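Local coordinates for replication initiator A family protein (Staphylococcus aureus CA-347, PDB 4PT7) that initiates replication of staphylococcal multiresistance plasmids by assembling on the replication origin, at the interface of chains A and B. Numbering follows the deposited sequence. Chains: chain A/B, Replication initiator A family protein.

Contact 1: the interface of chains A and B. Residues chain A 15-20; chain B 15-20, 38.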
# COMPACT_ATOMS: atom_id res chain seq x y z
N ARG A 15 -22.40 -17.28 1.04
CA ARG A 15 -21.50 -18.14 0.26
C ARG A 15 -20.25 -17.32 -0.02
O ARG A 15 -20.34 -16.19 -0.51
CB ARG A 15 -22.16 -18.54 -1.06
CG ARG A 15 -23.10 -19.74 -0.95
CD ARG A 15 -23.45 -20.21 -2.34
NE ARG A 15 -24.23 -21.45 -2.37
CZ ARG A 15 -25.47 -21.56 -1.93
NH1 ARG A 15 -26.09 -20.50 -1.42
NH2 ARG A 15 -26.11 -22.71 -2.04
N PHE A 16 -19.08 -17.87 0.29
CA PHE A 16 -17.86 -17.10 0.08
C PHE A 16 -16.68 -17.89 -0.47
O PHE A 16 -16.70 -19.12 -0.57
CB PHE A 16 -17.39 -16.41 1.38
CG PHE A 16 -18.46 -16.19 2.41
CD1 PHE A 16 -18.98 -17.26 3.14
CD2 PHE A 16 -18.91 -14.90 2.72
CE1 PHE A 16 -19.93 -17.05 4.15
CE2 PHE A 16 -19.87 -14.69 3.74
CZ PHE A 16 -20.37 -15.77 4.45
N TYR A 17 -15.64 -17.13 -0.83
CA TYR A 17 -14.38 -17.69 -1.28
C TYR A 17 -13.52 -17.46 -0.05
O TYR A 17 -13.62 -16.42 0.62
CB TYR A 17 -13.83 -16.93 -2.48
CG TYR A 17 -14.58 -17.25 -3.74
CD1 TYR A 17 -15.22 -16.24 -4.46
CD2 TYR A 17 -14.69 -18.56 -4.19
CE1 TYR A 17 -15.94 -16.53 -5.62
CE2 TYR A 17 -15.41 -18.87 -5.35
CZ TYR A 17 -16.03 -17.85 -6.06
OH TYR A 17 -16.74 -18.13 -7.20
N GLN A 18 -12.71 -18.46 0.28
CA GLN A 18 -11.89 -18.40 1.47
C GLN A 18 -10.41 -18.24 1.19
O GLN A 18 -9.81 -19.06 0.52
CB GLN A 18 -12.08 -19.69 2.30
CG GLN A 18 -13.51 -20.03 2.61
CD GLN A 18 -13.64 -21.37 3.35
OE1 GLN A 18 -13.28 -22.42 2.82
NE2 GLN A 18 -14.16 -21.32 4.57
N ILE A 19 -9.83 -17.19 1.76
CA ILE A 19 -8.41 -16.96 1.57
C ILE A 19 -7.71 -17.25 2.89
O ILE A 19 -8.10 -16.73 3.93
CB ILE A 19 -8.11 -15.52 1.19
CG1 ILE A 19 -8.90 -15.13 -0.06
CG2 ILE A 19 -6.61 -15.37 0.96
CD1 ILE A 19 -8.66 -13.70 -0.50
N PRO A 20 -6.67 -18.10 2.86
CA PRO A 20 -5.95 -18.41 4.10
C PRO A 20 -5.39 -17.13 4.73
O PRO A 20 -4.81 -16.29 4.03
CB PRO A 20 -4.84 -19.35 3.63
CG PRO A 20 -5.46 -20.03 2.45
CD PRO A 20 -6.17 -18.90 1.74
N ARG B 15 -7.73 -21.29 8.77
CA ARG B 15 -8.33 -20.02 9.17
C ARG B 15 -8.29 -19.12 7.93
O ARG B 15 -7.25 -19.01 7.27
CB ARG B 15 -7.55 -19.41 10.34
CG ARG B 15 -7.56 -20.34 11.55
CD ARG B 15 -7.10 -19.67 12.82
NE ARG B 15 -7.07 -20.62 13.93
CZ ARG B 15 -6.91 -20.26 15.20
NH1 ARG B 15 -6.76 -18.98 15.51
NH2 ARG B 15 -6.89 -21.18 16.16
N PHE B 16 -9.41 -18.49 7.61
CA PHE B 16 -9.46 -17.65 6.42
C PHE B 16 -10.26 -16.37 6.58
O PHE B 16 -10.91 -16.13 7.59
CB PHE B 16 -10.07 -18.42 5.23
CG PHE B 16 -9.89 -19.92 5.28
CD1 PHE B 16 -10.62 -20.69 6.18
CD2 PHE B 16 -9.01 -20.58 4.40
CE1 PHE B 16 -10.48 -22.09 6.22
CE2 PHE B 16 -8.87 -21.97 4.44
CZ PHE B 16 -9.61 -22.73 5.35
N TYR B 17 -10.17 -15.53 5.55
CA TYR B 17 -10.95 -14.31 5.45
C TYR B 17 -11.94 -14.73 4.39
O TYR B 17 -11.56 -15.38 3.41
CB TYR B 17 -10.09 -13.15 4.96
CG TYR B 17 -9.17 -12.62 6.03
CD1 TYR B 17 -7.80 -12.48 5.78
CD2 TYR B 17 -9.65 -12.27 7.29
CE1 TYR B 17 -6.94 -12.02 6.78
CE2 TYR B 17 -8.81 -11.82 8.29
CZ TYR B 17 -7.45 -11.69 8.03
OH TYR B 17 -6.61 -11.22 9.00
N GLN B 18 -13.20 -14.39 4.59
CA GLN B 18 -14.27 -14.79 3.67
C GLN B 18 -14.82 -13.66 2.83
O GLN B 18 -15.35 -12.67 3.35
CB GLN B 18 -15.43 -15.42 4.46
CG GLN B 18 -15.07 -16.69 5.20
CD GLN B 18 -16.18 -17.17 6.13
OE1 GLN B 18 -16.50 -18.36 6.16
NE2 GLN B 18 -16.75 -16.25 6.91
N ILE B 19 -14.75 -13.82 1.51
CA ILE B 19 -15.28 -12.82 0.60
C ILE B 19 -16.56 -13.34 -0.03
O ILE B 19 -16.58 -14.45 -0.57
CB ILE B 19 -14.28 -12.48 -0.53
CG1 ILE B 19 -12.94 -12.05 0.06
CG2 ILE B 19 -14.85 -11.35 -1.40
CD1 ILE B 19 -11.84 -11.88 -0.98
N PRO B 20 -17.65 -12.57 0.05
CA PRO B 20 -18.92 -12.98 -0.53
C PRO B 20 -18.77 -13.25 -2.03
O PRO B 20 -18.22 -12.42 -2.76
CB PRO B 20 -19.83 -11.78 -0.25
CG PRO B 20 -19.31 -11.27 1.04
CD PRO B 20 -17.81 -11.34 0.86
N ILE B 38 -11.17 -7.65 -0.39
CA ILE B 38 -10.36 -8.22 0.67
C ILE B 38 -10.57 -7.46 1.98
O ILE B 38 -10.83 -8.08 3.02
CB ILE B 38 -8.88 -8.24 0.24
CG1 ILE B 38 -8.69 -9.30 -0.85
CG2 ILE B 38 -7.97 -8.51 1.42
CD1 ILE B 38 -7.34 -9.30 -1.52
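Two isoleucine tips meet at the apolar centre, A:Ile19 CD1 lying 3.7 Å from B:Ile19 CD1 across the two-fold. In both, CG1 stands beside the backbone N and the chain runs extended (chi2 179° in A:Ile19), so that the slender branch reaches the partner obliquely; B:Ile38 borders this side. A beta-branched residue suits the place, because it favours the extended backbone and offers a branch long enough to meet its twin.

On the other side of the paired strands, each phenylalanine is matched with the glutamine of the partner. The ring of A:Phe16 takes B:Gln18 over one face: CB lies 3.7 Å from CG of A:Phe16, and the amide carbon CD rides 4.1 Å above the ring plane, displaced toward the rim. Amide and ring are nearly parallel, 16° apart, a layered arrangement that lets a polar residue spend its flat group and methylenes on an aromatic face. The twin, A:Gln18 over B:Phe16, as modelled, has its amide turned the other way, presenting NE2 instead of OE1 to the ring. A:Phe16 CD2 meets B:Pro20 CA at 3.8 Å, so the proline closes the rim of the ring. CG of A:Phe16 sits well short of full stagger, at a chi1 of -23°, which suggests some strain.

The hydrogen bonding at the polar rim comes from the backbone. A:Tyr17 N donates to B:Ile19 O at 2.9 Å, and B:Ile19 N returns a straighter bond to A:Tyr17 O at 3.0 Å; the exchanged pair, from A:Ile19 N to B:Tyr17 O at 3.0 Å and from B:Tyr17 N to A:Ile19 O at 2.9 Å, repeats the pattern. All four donors approach in the carbonyl plane.

Strand 16-20 of each chain thus joins its copy, with A:Gln18 facing B:Gln18 at the axis, to form an antiparallel intermolecular sheet beside helix 34-52.

Contact 2: the interface of chains A and B. Residues chain A 24, 34-35, 38; chain B 24, 34-35, 38.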
# COMPACT_ATOMS: atom_id res chain seq x y z
N PHE A 24 -1.59 -13.23 4.61
CA PHE A 24 -1.46 -11.81 4.95
C PHE A 24 -0.54 -11.57 6.13
O PHE A 24 -0.37 -10.44 6.57
CB PHE A 24 -2.83 -11.19 5.26
CG PHE A 24 -3.82 -11.29 4.14
CD1 PHE A 24 -4.57 -12.45 3.96
CD2 PHE A 24 -4.00 -10.23 3.25
CE1 PHE A 24 -5.50 -12.55 2.91
CE2 PHE A 24 -4.92 -10.32 2.21
CZ PHE A 24 -5.67 -11.48 2.04
N ASN A 34 -2.73 -9.73 -4.82
CA ASN A 34 -4.14 -9.89 -4.50
C ASN A 34 -4.80 -10.86 -5.48
O ASN A 34 -5.62 -11.68 -5.08
CB ASN A 34 -4.88 -8.55 -4.56
CG ASN A 34 -4.68 -7.72 -3.30
OD1 ASN A 34 -5.06 -6.55 -3.26
ND2 ASN A 34 -4.10 -8.32 -2.27
N ASP A 35 -4.46 -10.76 -6.77
CA ASP A 35 -5.04 -11.65 -7.77
C ASP A 35 -4.68 -13.11 -7.51
O ASP A 35 -5.46 -14.01 -7.85
CB ASP A 35 -4.59 -11.30 -9.19
CG ASP A 35 -5.23 -10.03 -9.72
OD1 ASP A 35 -6.42 -9.79 -9.43
OD2 ASP A 35 -4.54 -9.29 -10.45
N ILE A 38 -6.78 -14.30 -4.30
CA ILE A 38 -8.16 -14.50 -4.71
C ILE A 38 -8.29 -15.71 -5.65
O ILE A 38 -9.23 -16.48 -5.53
CB ILE A 38 -8.72 -13.23 -5.39
CG1 ILE A 38 -8.80 -12.10 -4.35
CG2 ILE A 38 -10.08 -13.51 -6.01
CD1 ILE A 38 -9.38 -10.81 -4.89
N PHE B 24 -18.28 -11.34 -6.99
CA PHE B 24 -17.66 -11.73 -8.25
C PHE B 24 -18.68 -12.14 -9.31
O PHE B 24 -18.32 -12.48 -10.43
CB PHE B 24 -16.68 -12.88 -8.04
CG PHE B 24 -15.61 -12.60 -7.02
CD1 PHE B 24 -15.82 -12.87 -5.67
CD2 PHE B 24 -14.38 -12.08 -7.41
CE1 PHE B 24 -14.82 -12.64 -4.72
CE2 PHE B 24 -13.37 -11.85 -6.47
CZ PHE B 24 -13.59 -12.12 -5.13
N ASN B 34 -10.06 -5.33 -5.94
CA ASN B 34 -9.68 -6.46 -5.12
C ASN B 34 -9.37 -6.02 -3.70
O ASN B 34 -9.68 -6.74 -2.75
CB ASN B 34 -8.46 -7.19 -5.72
CG ASN B 34 -8.79 -7.93 -7.01
OD1 ASN B 34 -9.92 -8.38 -7.21
ND2 ASN B 34 -7.80 -8.07 -7.88
N ASP B 35 -8.78 -4.84 -3.54
CA ASP B 35 -8.46 -4.35 -2.20
C ASP B 35 -9.71 -4.13 -1.36
O ASP B 35 -9.69 -4.34 -0.14
CB ASP B 35 -7.62 -3.07 -2.27
CG ASP B 35 -6.15 -3.36 -2.52
OD1 ASP B 35 -5.62 -4.31 -1.91
OD2 ASP B 35 -5.53 -2.63 -3.32
N ILE B 38 -11.17 -7.65 -0.39
CA ILE B 38 -10.36 -8.22 0.67
C ILE B 38 -10.57 -7.46 1.98
O ILE B 38 -10.83 -8.08 3.02
CB ILE B 38 -8.88 -8.24 0.24
CG1 ILE B 38 -8.69 -9.30 -0.85
CG2 ILE B 38 -7.97 -8.51 1.42
CD1 ILE B 38 -7.34 -9.30 -1.52
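OD1 of the A:Asp35 carboxylate is gripped across the interface by the amide of B:Asn34, whose ND2 donates to it at 2.7 Å: one bond, short but bent, 117° at the hydrogen. The donor comes from above the carboxylate plane, and the side chains cross at about a right angle with amide and carboxylate planes perpendicular. At the twin position A:Asn34 OD1 lies 2.7 Å from B:Asp35 OD1, two acceptors as modelled. The amide of A:Asn34 (chi2 170°, against -30° in B:Asn34) is therefore probably reversed, and exchanging its O and N would restore the matching bond.

Asparagine fits here because its short amide can give a hydrogen to a carboxylate while laying its flat group against a hydrocarbon. A:Ile38 CD1 lies 3.6 Å from CG of B:Asn34, and the exchanged pair packs alike. The other branch, CG2 of B:Ile38, presses on the rim of A:Phe24, 3.6 Å from CE2. Isoleucine thus serves two partners by forking. Near the axis CB of A:Asn34 and CB of B:Asn34 approach to 4.0 Å.

Both polar residues lie in the first turn of helix 34-52, whose N-terminal end may favour the charged form of A:Asp35 and B:Asp35. The patch sets the helix starts of the two chains against each other and probably helps fix their mutual orientation in this A-B pair.

Contact 1 and contact 2 are neighbours, the centres of their C-alpha atoms about 10 Å apart, and both straddle the same two-fold. B:Ile38 belongs to both, lying between the sheet pairing of contact 1 and the helix starts of contact 2, while the short helix after strand 16-20 carries A:Phe24 and B:Phe24 from one region toward the other. Backbone bonding and side-chain packing thus reinforce one continuous A-B interface. In the deposited assembly of four copies this pair may act as a dimeric building block of the tetramer, though the structure alone does not show how it is used at the origin.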